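Local coordinates for NMB1025 protein (Neisseria meningitidis serogroup B, PDB 3KJJ) that is of unknown function but belongs to the YjgF/RutC family, whose members form trimers and often act as enamine or imine deaminases, at the interface of chains A and B. Residues are numbered along the deposited sequence; one frame, centred on the assembly and turned at random. Chains: chain A/B, NMB1025 protein.

Contact 1: the interface of chains A and B. Residues chain A 19-20; chain B 85, 88-89, 100.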
loop_
_atom_site.group_PDB
_atom_site.type_symbol
_atom_site.label_atom_id
_atom_site.label_comp_id
_atom_site.label_asym_id
_atom_site.label_seq_id
_atom_site.Cartn_x
_atom_site.Cartn_y
_atom_site.Cartn_z
ATOM N N ARG A 19 10.068 11.733 -12.019
ATOM C CA ARG A 19 9.149 10.577 -12.037
ATOM C C ARG A 19 8.520 10.304 -10.673
ATOM O O ARG A 19 7.344 9.886 -10.558
ATOM C CB ARG A 19 9.918 9.347 -12.530
ATOM C CG ARG A 19 9.141 8.022 -12.573
ATOM C CD ARG A 19 9.960 6.932 -13.277
ATOM N NE ARG A 19 10.131 7.216 -14.702
ATOM C CZ ARG A 19 11.147 6.794 -15.454
ATOM N NH1 ARG A 19 12.125 6.066 -14.928
ATOM N NH2 ARG A 19 11.196 7.121 -16.736
ATOM N N TYR A 20 9.312 10.538 -9.637
ATOM C CA TYR A 20 8.925 10.229 -8.272
ATOM C C TYR A 20 9.837 11.001 -7.338
ATOM O O TYR A 20 10.910 11.466 -7.744
ATOM C CB TYR A 20 9.078 8.723 -7.994
ATOM C CG TYR A 20 10.504 8.233 -8.132
ATOM C CD1 TYR A 20 11.403 8.335 -7.066
ATOM C CD2 TYR A 20 10.958 7.672 -9.325
ATOM C CE1 TYR A 20 12.705 7.899 -7.181
ATOM C CE2 TYR A 20 12.270 7.237 -9.456
ATOM C CZ TYR A 20 13.136 7.349 -8.377
ATOM O OH TYR A 20 14.438 6.919 -8.487
ATOM N N ASN B 85 5.921 4.389 -17.996
ATOM C CA ASN B 85 6.733 5.544 -17.567
ATOM C C ASN B 85 6.631 6.768 -18.458
ATOM O O ASN B 85 6.556 7.884 -17.957
ATOM C CB ASN B 85 8.217 5.156 -17.426
ATOM C CG ASN B 85 8.487 4.307 -16.200
ATOM O OD1 ASN B 85 7.691 4.269 -15.267
ATOM N ND2 ASN B 85 9.615 3.616 -16.201
ATOM N N TRP B 88 3.271 8.299 -17.561
ATOM C CA TRP B 88 3.407 8.757 -16.177
ATOM C C TRP B 88 4.272 10.008 -16.063
ATOM O O TRP B 88 3.847 10.991 -15.460
ATOM C CB TRP B 88 3.982 7.635 -15.309
ATOM C CG TRP B 88 4.346 8.032 -13.915
ATOM C CD1 TRP B 88 5.559 8.464 -13.484
ATOM C CD2 TRP B 88 3.493 8.003 -12.761
ATOM N NE1 TRP B 88 5.519 8.717 -12.133
ATOM C CE2 TRP B 88 4.261 8.449 -11.666
ATOM C CE3 TRP B 88 2.150 7.673 -12.556
ATOM C CZ2 TRP B 88 3.736 8.555 -10.370
ATOM C CZ3 TRP B 88 1.625 7.780 -11.266
ATOM C CH2 TRP B 88 2.421 8.221 -10.195
ATOM N N ASP B 89 5.469 9.962 -16.654
ATOM C CA ASP B 89 6.425 11.077 -16.625
ATOM C C ASP B 89 5.870 12.388 -17.160
ATOM O O ASP B 89 6.206 13.453 -16.639
ATOM C CB ASP B 89 7.711 10.730 -17.386
ATOM C CG ASP B 89 8.542 9.690 -16.675
ATOM O OD1 ASP B 89 8.192 9.318 -15.534
ATOM O OD2 ASP B 89 9.550 9.244 -17.259
ATOM N N ARG B 100 6.673 6.504 -5.078
ATOM C CA ARG B 100 6.190 5.581 -6.104
ATOM C C ARG B 100 6.845 4.220 -5.940
ATOM O O ARG B 100 7.994 4.122 -5.524
ATOM C CB ARG B 100 6.490 6.132 -7.501
ATOM C CG ARG B 100 5.627 5.548 -8.600
ATOM C CD ARG B 100 6.066 5.995 -9.984
ATOM N NE ARG B 100 7.066 5.097 -10.552
ATOM C CZ ARG B 100 7.234 4.857 -11.849
ATOM N NH1 ARG B 100 6.453 5.429 -12.769
ATOM N NH2 ARG B 100 8.179 4.009 -12.225
#

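Contact 2: the interface of chains A and B. Residues chain A 74, 115, 117; chain B 70, 72, 74, 101, 103.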
loop_
_atom_site.group_PDB
_atom_site.type_symbol
_atom_site.label_atom_id
_atom_site.label_comp_id
_atom_site.label_asym_id
_atom_site.label_seq_id
_atom_site.Cartn_x
_atom_site.Cartn_y
_atom_site.Cartn_z
ATOM N N TYR A 74 8.243 -6.570 -1.218
ATOM C CA TYR A 74 8.046 -7.310 -2.448
ATOM C C TYR A 74 9.331 -8.086 -2.696
ATOM O O TYR A 74 10.422 -7.509 -2.695
ATOM C CB TYR A 74 7.777 -6.350 -3.624
ATOM C CG TYR A 74 6.573 -5.434 -3.454
ATOM C CD1 TYR A 74 5.277 -5.897 -3.683
ATOM C CD2 TYR A 74 6.735 -4.103 -3.074
ATOM C CE1 TYR A 74 4.175 -5.064 -3.535
ATOM C CE2 TYR A 74 5.635 -3.259 -2.922
ATOM C CZ TYR A 74 4.362 -3.745 -3.150
ATOM O OH TYR A 74 3.275 -2.915 -2.993
ATOM N N GLU A 115 12.302 -5.208 -2.888
ATOM C CA GLU A 115 11.919 -3.798 -2.797
ATOM C C GLU A 115 11.061 -3.580 -1.543
ATOM O O GLU A 115 10.124 -4.349 -1.277
ATOM C CB GLU A 115 11.164 -3.355 -4.059
ATOM C CG GLU A 115 10.700 -1.906 -4.047
ATOM C CD GLU A 115 10.205 -1.404 -5.402
ATOM O OE1 GLU A 115 10.423 -2.090 -6.427
ATOM O OE2 GLU A 115 9.609 -0.301 -5.441
ATOM N N LYS A 117 8.719 -0.823 0.657
ATOM C CA LYS A 117 7.937 0.403 0.634
ATOM C C LYS A 117 7.452 0.720 2.049
ATOM O O LYS A 117 6.772 -0.091 2.682
ATOM C CB LYS A 117 6.757 0.231 -0.336
ATOM C CG LYS A 117 5.759 1.382 -0.406
ATOM C CD LYS A 117 4.487 1.080 0.391
ATOM C CE LYS A 117 3.228 1.438 -0.382
ATOM N NZ LYS A 117 2.832 0.321 -1.295
ATOM N N ASP B 70 1.457 9.152 -2.668
ATOM C CA ASP B 70 2.029 7.849 -2.942
ATOM C C ASP B 70 1.255 7.192 -4.080
ATOM O O ASP B 70 0.034 7.347 -4.192
ATOM C CB ASP B 70 1.986 7.004 -1.654
ATOM C CG ASP B 70 2.614 5.620 -1.810
ATOM O OD1 ASP B 70 3.860 5.518 -1.800
ATOM O OD2 ASP B 70 1.852 4.628 -1.896
ATOM N N VAL B 72 1.227 3.326 -6.165
ATOM C CA VAL B 72 1.727 1.991 -6.451
ATOM C C VAL B 72 1.170 1.619 -7.810
ATOM O O VAL B 72 -0.036 1.741 -8.057
ATOM C CB VAL B 72 1.316 0.951 -5.397
ATOM C CG1 VAL B 72 1.993 -0.401 -5.681
ATOM C CG2 VAL B 72 1.675 1.428 -4.013
ATOM N N TYR B 74 0.922 -1.318 -10.565
ATOM C CA TYR B 74 0.983 -2.737 -10.795
ATOM C C TYR B 74 0.940 -2.904 -12.309
ATOM O O TYR B 74 0.042 -2.388 -12.963
ATOM C CB TYR B 74 -0.206 -3.420 -10.120
ATOM C CG TYR B 74 -0.262 -3.277 -8.609
ATOM C CD1 TYR B 74 0.575 -4.026 -7.780
ATOM C CD2 TYR B 74 -1.176 -2.405 -8.004
ATOM C CE1 TYR B 74 0.522 -3.896 -6.397
ATOM C CE2 TYR B 74 -1.229 -2.269 -6.633
ATOM C CZ TYR B 74 -0.382 -3.015 -5.835
ATOM O OH TYR B 74 -0.446 -2.884 -4.472
ATOM N N ALA B 101 6.085 3.176 -6.232
ATOM C CA ALA B 101 6.638 1.835 -6.351
ATOM C C ALA B 101 6.011 1.173 -7.569
ATOM O O ALA B 101 4.848 1.416 -7.896
ATOM C CB ALA B 101 6.388 1.030 -5.078
ATOM N N VAL B 103 5.616 -2.639 -9.366
ATOM C CA VAL B 103 5.837 -4.082 -9.240
ATOM C C VAL B 103 5.008 -4.851 -10.269
ATOM O O VAL B 103 4.041 -4.332 -10.820
ATOM C CB VAL B 103 5.588 -4.631 -7.786
ATOM C CG1 VAL B 103 6.385 -3.830 -6.748
ATOM C CG2 VAL B 103 4.108 -4.648 -7.422
#

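Contact 3: the interface of chains A and B. Residues chain A 74, 105-108, 115; chain B 78, 102-104.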
loop_
_atom_site.group_PDB
_atom_site.type_symbol
_atom_site.label_atom_id
_atom_site.label_comp_id
_atom_site.label_asym_id
_atom_site.label_seq_id
_atom_site.Cartn_x
_atom_site.Cartn_y
_atom_site.Cartn_z
ATOM N N TYR A 74 8.243 -6.570 -1.218
ATOM C CA TYR A 74 8.046 -7.310 -2.448
ATOM C C TYR A 74 9.331 -8.086 -2.696
ATOM O O TYR A 74 10.422 -7.509 -2.695
ATOM C CB TYR A 74 7.777 -6.350 -3.624
ATOM C CG TYR A 74 6.573 -5.434 -3.454
ATOM C CD1 TYR A 74 5.277 -5.897 -3.683
ATOM C CD2 TYR A 74 6.735 -4.103 -3.074
ATOM C CE1 TYR A 74 4.175 -5.064 -3.535
ATOM C CE2 TYR A 74 5.635 -3.259 -2.922
ATOM C CZ TYR A 74 4.362 -3.745 -3.150
ATOM O OH TYR A 74 3.275 -2.915 -2.993
ATOM N N ALA A 105 6.415 -10.408 -5.989
ATOM C CA ALA A 105 6.256 -9.666 -7.242
ATOM C C ALA A 105 7.604 -9.342 -7.863
ATOM O O ALA A 105 8.543 -8.953 -7.171
ATOM C CB ALA A 105 5.464 -8.381 -7.014
ATOM N N ARG A 106 7.687 -9.481 -9.182
ATOM C CA ARG A 106 8.870 -9.068 -9.921
ATOM C C ARG A 106 9.027 -7.552 -9.973
ATOM O O ARG A 106 8.044 -6.814 -9.969
ATOM C CB ARG A 106 8.815 -9.634 -11.329
ATOM C CG ARG A 106 8.926 -11.121 -11.312
ATOM C CD ARG A 106 9.341 -11.629 -12.639
ATOM N NE ARG A 106 9.885 -12.969 -12.524
ATOM C CZ ARG A 106 10.496 -13.595 -13.521
ATOM N NH1 ARG A 106 10.621 -12.986 -14.694
ATOM N NH2 ARG A 106 10.977 -14.818 -13.343
ATOM N N LEU A 107 10.276 -7.100 -10.021
ATOM C CA LEU A 107 10.589 -5.671 -9.930
ATOM C C LEU A 107 11.120 -5.160 -11.264
ATOM O O LEU A 107 11.226 -5.943 -12.223
ATOM C CB LEU A 107 11.555 -5.423 -8.763
ATOM C CG LEU A 107 11.074 -6.130 -7.483
ATOM C CD1 LEU A 107 12.143 -6.178 -6.422
ATOM C CD2 LEU A 107 9.770 -5.539 -6.926
ATOM N N ALA A 108 11.443 -3.862 -11.331
ATOM C CA ALA A 108 11.801 -3.205 -12.600
ATOM C C ALA A 108 13.032 -3.792 -13.281
ATOM O O ALA A 108 13.105 -3.826 -14.508
ATOM C CB ALA A 108 11.960 -1.696 -12.416
ATOM N N GLU A 115 12.302 -5.208 -2.888
ATOM C CA GLU A 115 11.919 -3.798 -2.797
ATOM C C GLU A 115 11.061 -3.580 -1.543
ATOM O O GLU A 115 10.124 -4.349 -1.277
ATOM C CB GLU A 115 11.164 -3.355 -4.059
ATOM C CG GLU A 115 10.700 -1.906 -4.047
ATOM C CD GLU A 115 10.205 -1.404 -5.402
ATOM O OE1 GLU A 115 10.423 -2.090 -6.427
ATOM O OE2 GLU A 115 9.609 -0.301 -5.441
HETATM N N MSE B 78 6.171 -6.567 -16.660
HETATM C CA MSE B 78 7.223 -5.544 -16.479
HETATM C C MSE B 78 7.917 -5.148 -17.788
HETATM O O MSE B 78 8.657 -4.169 -17.834
HETATM C CB MSE B 78 8.249 -5.973 -15.411
HETATM C CG MSE B 78 9.252 -4.862 -14.954
HETATM SE SE MSE B 78 8.444 -3.302 -14.017
HETATM C CE MSE B 78 7.506 -4.307 -12.670
ATOM N N CYS B 102 6.788 0.360 -8.273
ATOM C CA CYS B 102 6.247 -0.314 -9.446
ATOM C C CYS B 102 6.627 -1.773 -9.382
ATOM O O CYS B 102 7.808 -2.094 -9.303
ATOM C CB CYS B 102 6.726 0.321 -10.751
ATOM S SG CYS B 102 5.944 -0.418 -12.210
ATOM N N VAL B 103 5.616 -2.639 -9.366
ATOM C CA VAL B 103 5.837 -4.082 -9.240
ATOM C C VAL B 103 5.008 -4.851 -10.269
ATOM O O VAL B 103 4.041 -4.332 -10.820
ATOM C CB VAL B 103 5.588 -4.631 -7.786
ATOM C CG1 VAL B 103 6.385 -3.830 -6.748
ATOM C CG2 VAL B 103 4.108 -4.648 -7.422
ATOM N N GLU B 104 5.416 -6.081 -10.543
ATOM C CA GLU B 104 4.697 -6.905 -11.491
ATOM C C GLU B 104 3.664 -7.739 -10.760
ATOM O O GLU B 104 4.004 -8.502 -9.860
ATOM C CB GLU B 104 5.657 -7.801 -12.265
ATOM C CG GLU B 104 5.097 -8.235 -13.617
ATOM C CD GLU B 104 5.940 -9.304 -14.270
ATOM O OE1 GLU B 104 6.466 -9.059 -15.376
ATOM O OE2 GLU B 104 6.073 -10.388 -13.674
HETATM O O HOH W 1 9.606 0.815 -7.814
HETATM O O HOH W 2 10.460 -2.068 -9.191
HETATM O O HOH W 3 5.555 -11.028 -11.081
#

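Contact 1: the interface of chains A and B
A:Arg19 reaches onto helix 81-91 of chain B and grips B:Asp89 side-on through a salt bridge and paired hydrogen bonds. A:Arg19 NE donates to B:Asp89 OD1 at 3.0 Å, and A:Arg19 NH2 to B:Asp89 OD2 at 2.7 Å, each carboxylate oxygen using its syn lone pair. The guanidinium and carboxylate planes are 12° apart. CG lies anti to the backbone N (chi1 178°) and the chain bends at chi3 (-68°), which turns NE and NH2 to the acid. The backbone is held too: the indole NE1 of B:Trp88 donates to A:Arg19 O at 2.7 Å, nearly straight and in both the ring and carbonyl planes. The amide of B:Asn85 stacks over one guanidinium face, ND2 3.6 Å from CZ of A:Arg19. B:Arg100, which matches the family's conserved arginine of the intersubunit cleft, holds this amide: NH1 and NH2 both donate end-on to OD1 from one face, tilted from its plane, which probably limits its rotation. Apolar contact comes from A:Arg19 CD over the rim of the B:Arg100 guanidinium, and from CB of A:Tyr20 against CB of B:Arg100 at 3.7 Å. The patch joins a loop of chain A, between strands 16-16 and 21-21, to helix 81-91 and strand 99-104 of chain B.

Contact 2: the interface of chains A and B
The phenol of A:Tyr74 receives B:Val103 over its face in this strand-to-strand patch of the YjgF-family subunit interface. Methyl CG1 of B:Val103 sits above the middle of the ring, 3.6 Å from the centroid of the A:Tyr74 ring, a CH-pi contact, while CG2 reaches toward the CD1-CE1 side. The valine places CG1 anti to its carbonyl carbon (chi1 -52°), directing that methyl at the ring, and the two side chains cross at about a right angle. Further out, the A:Tyr74 hydroxyl meets B:Val72 tip to tip, OH lying 3.9 Å from CG1. The hydroxyl OH of A:Tyr74 and OH of B:Tyr74 are 4.0 Å apart, too far for a hydrogen bond, and CG1 of B:Val72 also covers one face of the B:Tyr74 ring near its rim. Polar side chains here make van der Waals contacts across the interface. A:Lys117, bent at chi2, chi3 and chi4, brings its CE to 3.9 Å from B:Val72 CG2 and also near B:Asp70. The opposite charges of A:Lys117 NZ and B:Asp70 OD2 remain 4.5 Å apart, where they may attract each other without a salt bridge. The extended A:Glu115 side chain sets carboxylate OE2 against the methyl CB of B:Ala101 at 3.5 Å.

Contact 3: the interface of chains A and B
A:Arg106 and B:Glu104 form an antiparallel beta bridge, with B:Glu104 N donating to A:Arg106 O at 2.8 Å. Beside it their side chains run together in the same direction: CB, CG and CD of A:Arg106 lie along carboxylate OE2 of B:Glu104, CD at 3.6 Å, whereas the arginine NE remains 4.7 Å from OE2. The other carboxylate oxygen, OE1, accepts from B:Met78 N on its anti lone pair in a nearly straight bond, which helps hold the carboxylate of the extended glutamate. B:Met78, a selenomethionine, folds back at chi2 and chi3 (65° and 54°), bringing its selenium to 3.6 Å from A:Ala108 CA and its methyl CE near A:Arg106 O. B:Val103 packs its CB against A:Ala105 CB and its CG1 alongside A:Leu107 CD2, at 3.8 Å. Water 2 links A:Ala108 N and A:Glu115 OE1 to B:Cys102 O, while water 1 joins OE2 of that carboxylate, at 2.6 Å, to B:Cys102 N, tying what is probably a conserved family glutamate to the cleft edge. Water 3 bridges A:Arg106 N to B:Glu104 O and OE2. The site sets the chain A loop after strand 99-104, together with strand 114-121, against strand 99-104 and the 3-10 helix 78-80 of chain B.

Contact 2 and contact 3 are neighbours, their C-alpha centres about 7 Å apart, and share A:Tyr74, A:Glu115 and B:Val103. The C-alpha centre of contact 1 is about 12 Å from that of contact 2 and about 15 Å from that of contact 3. Strand 99-104 of chain B runs through all three contacts, meeting the 19-20 loop, strands 68-75 and 114-121, and the 105-108 loop of chain A. The two chains use largely different segments, though strand 68-75 serves on both sides, as suits a trimer of three copies. In this family the active-site clefts lie between trimer subunits, so these contacts may help shape such a cleft.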